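Local coordinates for protein Exo beta-1,2-glucooligosaccharide sophorohydrolase (non-reducing end) (Parabacteroides distasonis ATCC 8503, PDB 5Z06) that hydrolyses linear beta-1,2-glucan and beta-1,2-glucooligosaccharides of four or more glucose units, releasing sophorose from the non-reducing end, at residues Ala43-Thr49 with Tyr173-Ile177; Phe48-Asn52 with Pro233-Arg237. All coordinates share one frame; numbering follows the deposited sequence.

Overall arrangement
Both contacts start from the loop between strands 42-43 and 53-59, which bends around a calcium ion. Contact 1 sets its first half against strand 169-180 of an antiparallel sheet, 124 residues further on. Contact 2 sets its second half against strand 232-237, an outermost strand of a separate four-stranded sheet whose strand order is consistent with a fibronectin type III-like domain. Phe48 and Thr49 belong to both, and the centres lie about 8 Å apart, on the same side of the chain's centre. The calcium loop thus sits at the joint between two successive beta regions, both preceding the helix-rich part that begins at helix 284-297.

Contact 1: Ala43-Thr49 with Tyr173-Ile177; sequences AGSVAFT and YLDDI. With CA (calcium ion), chain C.
Asp176 takes hold of Thr49 with both carboxylate oxygens, the two side chains coming from opposite directions. With its CG anti to the carbonyl carbon (chi1 -53°), Asp176 rises from the strand and brings its carboxylate to the loop. CB leads to CG, which faces Thr49 OG1 (3.3 Å) and CG2. Beyond it, OD1 accepts a short bond from the Thr49 hydroxyl (OG1 to OD1 2.5 Å) through its syn lone pair. OD2, also through its syn lone pair, takes Thr49 N at 3.3 Å and meets the edge of the Phe48 ring, whose plane stands nearly perpendicular to the carboxylate (84°). An alanine here would remove both acceptors and would probably leave the Thr49 hydroxyl free to turn about the calcium. Since OG1 binds the ion as well, the metal would probably polarise the hydroxyl toward Asp176.

Asp175 chelates the same calcium with OD1 and OD2, and its OD2 draws weak bonds from Phe48 N (2.9 Å) and Thr49 N. Two residues before Asp175, the Tyr173 ring takes Val46 CG2 over its face, a CH-pi contact 3.4 Å from the centroid, with Ala43 CB nearby. Thr49 O, Glu12 O, Asn13 OD1 and Asn52 O complete the shell, a seven-oxygen calcium site in which loop residues meet a bidentate aspartate of strand 169-180.

Contact 2: Phe48-Asn52 with Pro233-Arg237; sequences FTPGN and PVAVR. With CA (calcium ion), chain C.
Pro50 lays its ring against the backbone of strand 232-237, between Pro233 and Val236. Its CB comes to 3.1 Å from Pro233 O, its CG lies 3.4 Å from Ala235 N, and on the flank CG also touches Pro233 CB. Ala235 and Val234 turn their own side chains away, exposing peptide to the proline ring; both residues face Ile222 of the neighbouring strand, a classic beta bulge.

Val236 points back at the loop and crosses both Pro50 and Thr49 at about a right angle. With chi1 at -67°, its CG1 stands anti to the carbonyl carbon, and its two methyls are shared out: CG1 reaches Pro50 CD at 4.0 Å and Thr49 CG2, while CG2 rests on Thr49 CB at 3.9 Å. The methyl side of Thr49 therefore packs on the valine while OG1 serves the calcium and Asp176.

No direct hydrogen bond joins the segments; a water does it instead, accepting from Val236 N (2.8 Å) and donating to Pro50 O (3.0 Å). Past the turn at Gly51, whose phi is positive (104°), Asn52 O returns to the calcium at 2.4 Å. Arg237, salt-bridged to Glu645, also donates from NH1 to Val236 O. A proline ring packed on the strand's peptides, the valine methyls and one bridging water thus dock the calcium-binding loop onto a bulged edge strand of what looks like a fibronectin type III-like domain.

Contact 1: Ala43-Thr49 with Tyr173-Ile177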
ATOM      1  N   ALA A  43      16.764  13.557  12.314  1.00 27.06           N
ATOM      2  CA  ALA A  43      17.788  14.458  11.838  1.00 27.38           C
ATOM      3  C   ALA A  43      17.915  14.268  10.337  1.00 28.78           C
ATOM      4  O   ALA A  43      18.287  13.173   9.869  1.00 25.92           O
ATOM      5  CB  ALA A  43      19.103  14.156  12.511  1.00 26.81           C
ATOM      6  N   GLY A  44      17.633  15.338   9.596  1.00 28.11           N
ATOM      7  CA  GLY A  44      17.722  15.338   8.151  1.00 31.37           C
ATOM      8  C   GLY A  44      19.066  15.776   7.623  1.00 35.16           C
ATOM      9  O   GLY A  44      19.326  15.597   6.444  1.00 36.33           O
ATOM     10  N   SER A  45      19.929  16.324   8.483  1.00 39.16           N
ATOM     11  CA  SER A  45      21.235  16.830   8.049  1.00 41.29           C
ATOM     12  C   SER A  45      22.375  15.821   8.239  1.00 39.82           C
ATOM     13  O   SER A  45      23.474  16.042   7.752  1.00 40.00           O
ATOM     14  CB  SER A  45      21.570  18.127   8.784  1.00 41.74           C
ATOM     15  OG  SER A  45      21.665  17.898  10.189  1.00 45.50           O
ATOM     16  N   VAL A  46      22.135  14.740   8.967  1.00 39.37           N
ATOM     17  CA  VAL A  46      23.130  13.695   9.110  1.00 36.74           C
ATOM     18  C   VAL A  46      22.463  12.359   8.980  1.00 35.86           C
ATOM     19  O   VAL A  46      21.392  12.107   9.539  1.00 34.34           O
ATOM     20  CB  VAL A  46      23.909  13.747  10.444  1.00 39.03           C
ATOM     21  CG1 VAL A  46      24.856  14.955  10.465  1.00 41.15           C
ATOM     22  CG2 VAL A  46      22.978  13.747  11.649  1.00 37.09           C
ATOM     23  N   ALA A  47      23.124  11.500   8.230  1.00 33.15           N
ATOM     24  CA  ALA A  47      22.617  10.182   7.975  1.00 34.79           C
ATOM     25  C   ALA A  47      23.744   9.336   7.440  1.00 36.48           C
ATOM     26  O   ALA A  47      24.591   9.825   6.657  1.00 34.78           O
ATOM     27  CB  ALA A  47      21.493  10.233   6.945  1.00 32.34           C
ATOM     28  N   PHE A  48      23.735   8.064   7.835  1.00 35.42           N
ATOM     29  CA  PHE A  48      24.508   7.077   7.117  1.00 35.55           C
ATOM     30  C   PHE A  48      23.798   6.685   5.815  1.00 33.92           C
ATOM     31  O   PHE A  48      24.318   6.953   4.743  1.00 33.01           O
ATOM     32  CB  PHE A  48      24.813   5.839   7.952  1.00 37.52           C
ATOM     33  CG  PHE A  48      25.740   4.927   7.249  1.00 40.63           C
ATOM     34  CD1 PHE A  48      27.097   5.239   7.210  1.00 40.95           C
ATOM     35  CD2 PHE A  48      25.263   3.851   6.504  1.00 37.61           C
ATOM     36  CE1 PHE A  48      27.976   4.459   6.495  1.00 40.61           C
ATOM     37  CE2 PHE A  48      26.140   3.064   5.793  1.00 39.22           C
ATOM     38  CZ  PHE A  48      27.497   3.366   5.792  1.00 40.64           C
ATOM     39  N   THR A  49      22.637   6.026   5.894  1.00 33.07           N
ATOM     40  CA  THR A  49      21.780   5.904   4.701  1.00 31.07           C
ATOM     41  C   THR A  49      21.060   7.225   4.548  1.00 31.47           C
ATOM     42  O   THR A  49      20.270   7.592   5.419  1.00 27.36           O
ATOM     43  CB  THR A  49      20.730   4.811   4.755  1.00 29.34           C
ATOM     44  OG1 THR A  49      20.042   4.876   5.998  1.00 28.26           O
ATOM     45  CG2 THR A  49      21.364   3.473   4.551  1.00 29.42           C
ATOM     46  N   TYR A 173      23.445  10.375  16.924  1.00 32.58           N
ATOM     47  CA  TYR A 173      22.564  10.010  15.865  1.00 33.66           C
ATOM     48  C   TYR A 173      22.624   8.510  15.658  1.00 33.91           C
ATOM     49  O   TYR A 173      23.691   7.912  15.709  1.00 34.95           O
ATOM     50  CB  TYR A 173      22.942  10.742  14.603  1.00 32.82           C
ATOM     51  CG  TYR A 173      22.998  12.220  14.803  1.00 34.45           C
ATOM     52  CD1 TYR A 173      21.856  12.999  14.680  1.00 35.07           C
ATOM     53  CD2 TYR A 173      24.192  12.852  15.140  1.00 33.00           C
ATOM     54  CE1 TYR A 173      21.907  14.373  14.859  1.00 36.26           C
ATOM     55  CE2 TYR A 173      24.247  14.224  15.320  1.00 34.25           C
ATOM     56  CZ  TYR A 173      23.108  14.975  15.175  1.00 33.04           C
ATOM     57  OH  TYR A 173      23.151  16.323  15.366  1.00 33.59           O
ATOM     58  N   LEU A 174      21.454   7.920  15.441  1.00 35.67           N
ATOM     59  CA  LEU A 174      21.310   6.493  15.212  1.00 35.32           C
ATOM     60  C   LEU A 174      20.665   6.330  13.855  1.00 35.07           C
ATOM     61  O   LEU A 174      19.651   6.963  13.555  1.00 37.04           O
ATOM     62  CB  LEU A 174      20.435   5.866  16.275  1.00 36.58           C
ATOM     63  CG  LEU A 174      20.804   6.246  17.706  1.00 37.43           C
ATOM     64  CD1 LEU A 174      19.773   5.624  18.632  1.00 38.62           C
ATOM     65  CD2 LEU A 174      22.208   5.780  18.071  1.00 38.52           C
ATOM     66  N   ASP A 175      21.286   5.502  13.035  1.00 31.05           N
ATOM     67  CA  ASP A 175      20.786   5.168  11.742  1.00 31.25           C
ATOM     68  C   ASP A 175      20.967   3.661  11.497  1.00 32.09           C
ATOM     69  O   ASP A 175      21.762   2.993  12.163  1.00 30.21           O
ATOM     70  CB  ASP A 175      21.539   5.989  10.689  1.00 28.95           C
ATOM     71  CG  ASP A 175      20.741   6.199   9.439  1.00 28.37           C
ATOM     72  OD1 ASP A 175      19.580   5.764   9.382  1.00 28.79           O
ATOM     73  OD2 ASP A 175      21.260   6.805   8.486  1.00 28.03           O
ATOM     74  N   ASP A 176      20.206   3.143  10.547  1.00 31.67           N
ATOM     75  CA  ASP A 176      20.350   1.775  10.067  1.00 34.75           C
ATOM     76  C   ASP A 176      20.360   0.736  11.169  1.00 33.62           C
ATOM     77  O   ASP A 176      21.236  -0.129  11.237  1.00 37.31           O
ATOM     78  CB  ASP A 176      21.554   1.710   9.176  1.00 37.73           C
ATOM     79  CG  ASP A 176      21.480   2.745   8.108  1.00 39.27           C
ATOM     80  OD1 ASP A 176      20.420   2.819   7.452  1.00 43.68           O
ATOM     81  OD2 ASP A 176      22.434   3.516   7.962  1.00 45.13           O
ATOM     82  N   ILE A 177      19.348   0.857  12.017  1.00 31.29           N
ATOM     83  CA  ILE A 177      19.135  -0.012  13.146  1.00 31.76           C
ATOM     84  C   ILE A 177      18.391  -1.197  12.583  1.00 33.97           C
ATOM     85  O   ILE A 177      17.253  -1.079  12.101  1.00 34.57           O
ATOM     86  CB  ILE A 177      18.300   0.647  14.233  1.00 32.05           C
ATOM     87  CG1 ILE A 177      18.886   2.018  14.589  1.00 32.92           C
ATOM     88  CG2 ILE A 177      18.247  -0.259  15.447  1.00 33.36           C
ATOM     89  CD1 ILE A 177      18.043   2.837  15.513  1.00 34.88           C
TER
HETATM   90 CA    CA C 801      19.039   6.650   7.152  1.00 31.11          CA

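Contact 2: Phe48-Asn52 with Pro233-Arg237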
ATOM      1  N   PHE A  48      23.735   8.064   7.835  1.00 35.42           N
ATOM      2  CA  PHE A  48      24.508   7.077   7.117  1.00 35.55           C
ATOM      3  C   PHE A  48      23.798   6.685   5.815  1.00 33.92           C
ATOM      4  O   PHE A  48      24.318   6.953   4.743  1.00 33.01           O
ATOM      5  CB  PHE A  48      24.813   5.839   7.952  1.00 37.52           C
ATOM      6  CG  PHE A  48      25.740   4.927   7.249  1.00 40.63           C
ATOM      7  CD1 PHE A  48      27.097   5.239   7.210  1.00 40.95           C
ATOM      8  CD2 PHE A  48      25.263   3.851   6.504  1.00 37.61           C
ATOM      9  CE1 PHE A  48      27.976   4.459   6.495  1.00 40.61           C
ATOM     10  CE2 PHE A  48      26.140   3.064   5.793  1.00 39.22           C
ATOM     11  CZ  PHE A  48      27.497   3.366   5.792  1.00 40.64           C
ATOM     12  N   THR A  49      22.637   6.026   5.894  1.00 33.07           N
ATOM     13  CA  THR A  49      21.780   5.904   4.701  1.00 31.07           C
ATOM     14  C   THR A  49      21.060   7.225   4.548  1.00 31.47           C
ATOM     15  O   THR A  49      20.270   7.592   5.419  1.00 27.36           O
ATOM     16  CB  THR A  49      20.730   4.811   4.755  1.00 29.34           C
ATOM     17  OG1 THR A  49      20.042   4.876   5.998  1.00 28.26           O
ATOM     18  CG2 THR A  49      21.364   3.473   4.551  1.00 29.42           C
ATOM     19  N   PRO A  50      21.352   7.946   3.457  1.00 33.23           N
ATOM     20  CA  PRO A  50      20.774   9.233   3.272  1.00 34.45           C
ATOM     21  C   PRO A  50      19.268   9.231   3.255  1.00 38.54           C
ATOM     22  O   PRO A  50      18.584   8.203   3.016  1.00 33.68           O
ATOM     23  CB  PRO A  50      21.289   9.666   1.906  1.00 34.22           C
ATOM     24  CG  PRO A  50      21.602   8.402   1.221  1.00 34.51           C
ATOM     25  CD  PRO A  50      22.204   7.593   2.309  1.00 34.06           C
ATOM     26  N   GLY A  51      18.825  10.470   3.396  1.00 41.00           N
ATOM     27  CA  GLY A  51      17.588  10.820   3.942  1.00 36.42           C
ATOM     28  C   GLY A  51      18.034  11.312   5.309  1.00 34.43           C
ATOM     29  O   GLY A  51      18.500  12.432   5.475  1.00 31.26           O
ATOM     30  N   ASN A  52      17.916  10.437   6.296  1.00 31.77           N
ATOM     31  CA  ASN A  52      17.895  10.895   7.649  1.00 30.18           C
ATOM     32  C   ASN A  52      18.302   9.833   8.635  1.00 29.75           C
ATOM     33  O   ASN A  52      18.498   8.655   8.300  1.00 30.41           O
ATOM     34  CB  ASN A  52      16.515  11.491   7.964  1.00 30.81           C
ATOM     35  CG  ASN A  52      15.383  10.530   7.680  1.00 32.46           C
ATOM     36  OD1 ASN A  52      15.396   9.399   8.146  1.00 33.30           O
ATOM     37  ND2 ASN A  52      14.397  10.978   6.924  1.00 31.14           N
ATOM     38  N   PRO A 233      24.946  11.813  -1.743  1.00 53.33           N
ATOM     39  CA  PRO A 233      24.046  10.669  -1.666  1.00 48.16           C
ATOM     40  C   PRO A 233      22.689  11.146  -1.148  1.00 42.00           C
ATOM     41  O   PRO A 233      22.612  11.709  -0.074  1.00 40.63           O
ATOM     42  CB  PRO A 233      24.759   9.743  -0.670  1.00 49.40           C
ATOM     43  CG  PRO A 233      25.481  10.669   0.253  1.00 51.06           C
ATOM     44  CD  PRO A 233      25.773  11.933  -0.520  1.00 53.61           C
ATOM     45  N   VAL A 234      21.634  10.978  -1.936  1.00 38.56           N
ATOM     46  CA  VAL A 234      20.317  11.491  -1.548  1.00 35.49           C
ATOM     47  C   VAL A 234      19.343  10.443  -1.058  1.00 34.45           C
ATOM     48  O   VAL A 234      18.388  10.791  -0.371  1.00 37.24           O
ATOM     49  CB  VAL A 234      19.638  12.316  -2.645  1.00 35.64           C
ATOM     50  CG1 VAL A 234      20.366  13.641  -2.802  1.00 37.47           C
ATOM     51  CG2 VAL A 234      19.527  11.540  -3.957  1.00 34.07           C
ATOM     52  N   ALA A 235      19.564   9.182  -1.402  1.00 32.40           N
ATOM     53  CA  ALA A 235      18.627   8.136  -1.024  1.00 33.92           C
ATOM     54  C   ALA A 235      19.242   6.776  -1.172  1.00 33.66           C
ATOM     55  O   ALA A 235      20.254   6.604  -1.859  1.00 33.67           O
ATOM     56  CB  ALA A 235      17.360   8.206  -1.886  1.00 33.66           C
ATOM     57  N   VAL A 236      18.606   5.807  -0.524  1.00 34.28           N
ATOM     58  CA  VAL A 236      18.903   4.411  -0.762  1.00 34.43           C
ATOM     59  C   VAL A 236      17.612   3.735  -1.147  1.00 34.65           C
ATOM     60  O   VAL A 236      16.529   4.113  -0.692  1.00 30.29           O
ATOM     61  CB  VAL A 236      19.520   3.656   0.433  1.00 35.68           C
ATOM     62  CG1 VAL A 236      20.906   4.184   0.732  1.00 38.97           C
ATOM     63  CG2 VAL A 236      18.638   3.700   1.684  1.00 37.02           C
ATOM     64  N   ARG A 237      17.740   2.739  -2.006  1.00 34.33           N
ATOM     65  CA  ARG A 237      16.614   1.941  -2.359  1.00 35.32           C
ATOM     66  C   ARG A 237      17.002   0.493  -2.230  1.00 34.17           C
ATOM     67  O   ARG A 237      17.993   0.037  -2.793  1.00 37.10           O
ATOM     68  CB  ARG A 237      16.124   2.305  -3.766  1.00 34.88           C
ATOM     69  CG  ARG A 237      15.339   3.605  -3.809  1.00 33.61           C
ATOM     70  CD  ARG A 237      13.999   3.453  -3.106  1.00 33.55           C
ATOM     71  NE  ARG A 237      13.193   4.669  -3.101  1.00 31.96           N
ATOM     72  CZ  ARG A 237      13.243   5.639  -2.182  1.00 31.88           C
ATOM     73  NH1 ARG A 237      14.106   5.606  -1.164  1.00 32.72           N
ATOM     74  NH2 ARG A 237      12.441   6.683  -2.304  1.00 29.63           N
TER
HETATM   75 CA    CA C 801      19.039   6.650   7.152  1.00 31.11          CA
HETATM   76  O   HOH W   1      16.631   6.974   1.138  1.00 25.55           O